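Local coordinates for protein putative NAD(P)H:FMN oxidoreductase (Porphyromonas gingivalis W83, PDB 3GE5) that binds flavin mononucleotide and, as a member of the nitroreductase family, probably works as an NAD(P)H-dependent flavin oxidoreductase, at residues L105-R110 with P160-P165. Residues are numbered along the deposited sequence; the frame is centred on the assembly and turned at random.
Sequences LGDHQR and PSHMTP
Two central strands of the antiparallel nitroreductase sheet, 100-107 and 163-172, meet here where the first ends and the second begins. Gly106 and Thr164 form the hydrogen-bonded pair: Gly106 N reaches Thr164 O at 2.8 Å, and Thr164 N returns to Gly106 O at 2.9 Å. Past the strand end, His108 N still bonds His162 O (2.9 Å); the nitrogen lies almost in line with the carbonyl, though the bond is bent at the hydrogen (148°). On the face carrying Leu105, Asp107, Met163 and Pro165, Leu105 splits its branches, CD1 against Met163 CE (3.6 Å) and CD2 against Pro165 CB (3.8 Å); the bend at chi3 (71°) of this selenomethionine turns its methyl toward the leucine. Farther out, the extended Gln109 lays its amide flat over the His162 ring, the planes 3° apart and OE1 above the ring centre. Asp107 OD1 comes to that ring's edge, 3.1 Å from His162 CD2, and accepts a weak hydrogen bond from Gln109 N. Arg110 NE approaches Asp107 OD2 from above the carboxylate plane, forming a salt bridge, and Arg110 N bonds Asp107 O. Asp107 thus braces its turn, and Arg110 probably offsets much of its charge, leaving little bias toward protonated His162.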
# COMPACT_ATOMS: atom_id res chain seq x y z
N LEU A 105 10.68 -4.82 7.58
CA LEU A 105 10.49 -5.98 8.38
C LEU A 105 9.08 -5.96 8.94
O LEU A 105 8.60 -4.90 9.40
CB LEU A 105 11.46 -5.97 9.56
CG LEU A 105 12.94 -5.73 9.24
CD1 LEU A 105 13.79 -5.83 10.49
CD2 LEU A 105 13.40 -6.75 8.14
N GLY A 106 8.42 -7.12 8.93
CA GLY A 106 7.10 -7.24 9.52
C GLY A 106 7.20 -8.07 10.78
O GLY A 106 7.86 -9.13 10.79
N ASP A 107 6.57 -7.60 11.86
CA ASP A 107 6.67 -8.24 13.17
C ASP A 107 5.39 -9.07 13.43
O ASP A 107 4.35 -8.50 13.76
CB ASP A 107 6.92 -7.20 14.24
CG ASP A 107 7.26 -7.79 15.58
OD1 ASP A 107 6.79 -8.91 15.89
OD2 ASP A 107 7.96 -7.11 16.33
N HIS A 108 5.48 -10.39 13.29
CA HIS A 108 4.29 -11.21 13.48
C HIS A 108 3.74 -11.13 14.91
O HIS A 108 2.52 -11.22 15.10
CB HIS A 108 4.55 -12.63 13.01
CG HIS A 108 4.57 -12.74 11.52
ND1 HIS A 108 3.42 -12.67 10.76
CD2 HIS A 108 5.59 -12.88 10.64
CE1 HIS A 108 3.73 -12.79 9.48
NE2 HIS A 108 5.04 -12.92 9.38
N GLN A 109 4.60 -10.88 15.90
CA GLN A 109 4.11 -10.78 17.27
C GLN A 109 3.30 -9.50 17.52
O GLN A 109 2.59 -9.41 18.53
CB GLN A 109 5.27 -10.86 18.26
CG GLN A 109 5.96 -12.15 18.38
CD GLN A 109 7.18 -12.07 19.35
OE1 GLN A 109 7.62 -10.98 19.82
NE2 GLN A 109 7.73 -13.19 19.59
N ARG A 110 3.43 -8.49 16.65
CA ARG A 110 2.76 -7.20 16.84
C ARG A 110 1.60 -6.95 15.90
O ARG A 110 0.81 -6.05 16.16
CB ARG A 110 3.77 -6.04 16.77
CG ARG A 110 4.82 -6.18 17.85
CD ARG A 110 5.59 -4.91 18.12
NE ARG A 110 6.37 -4.52 16.95
CZ ARG A 110 6.03 -3.56 16.11
NH1 ARG A 110 4.91 -2.86 16.31
NH2 ARG A 110 6.81 -3.29 15.07
N PRO A 160 15.36 -11.35 14.23
CA PRO A 160 14.67 -12.35 15.07
C PRO A 160 13.65 -13.17 14.29
O PRO A 160 13.05 -12.65 13.34
CB PRO A 160 13.94 -11.49 16.11
CG PRO A 160 14.66 -10.20 16.17
CD PRO A 160 15.22 -9.99 14.77
N SER A 161 13.44 -14.42 14.71
CA SER A 161 12.55 -15.35 14.01
C SER A 161 11.16 -14.78 13.79
O SER A 161 10.58 -14.96 12.73
CB SER A 161 12.42 -16.67 14.78
OG SER A 161 13.65 -17.37 14.79
N HIS A 162 10.67 -14.04 14.78
CA HIS A 162 9.30 -13.51 14.75
C HIS A 162 9.12 -12.29 13.82
O HIS A 162 7.99 -11.79 13.66
CB HIS A 162 8.84 -13.21 16.18
CG HIS A 162 9.50 -12.02 16.80
ND1 HIS A 162 10.65 -12.12 17.57
CD2 HIS A 162 9.18 -10.71 16.76
CE1 HIS A 162 11.00 -10.91 17.97
NE2 HIS A 162 10.13 -10.03 17.49
N MSE A 163 10.19 -11.84 13.20
CA MSE A 163 10.13 -10.78 12.22
C MSE A 163 10.56 -11.34 10.84
O MSE A 163 11.43 -12.18 10.75
CB MSE A 163 11.01 -9.61 12.67
CG MSE A 163 10.52 -8.95 13.94
SE MSE A 163 11.91 -7.85 14.76
CE MSE A 163 11.93 -6.47 13.49
N THR A 164 9.91 -10.87 9.78
CA THR A 164 10.18 -11.33 8.44
C THR A 164 10.53 -10.13 7.56
O THR A 164 9.81 -9.14 7.57
CB THR A 164 8.96 -12.04 7.82
OG1 THR A 164 8.60 -13.19 8.62
CG2 THR A 164 9.29 -12.50 6.35
N PRO A 165 11.65 -10.20 6.81
CA PRO A 165 11.85 -9.14 5.80
C PRO A 165 10.87 -9.37 4.64
O PRO A 165 10.99 -10.38 3.94
CB PRO A 165 13.30 -9.36 5.37
CG PRO A 165 13.58 -10.82 5.63
CD PRO A 165 12.74 -11.21 6.81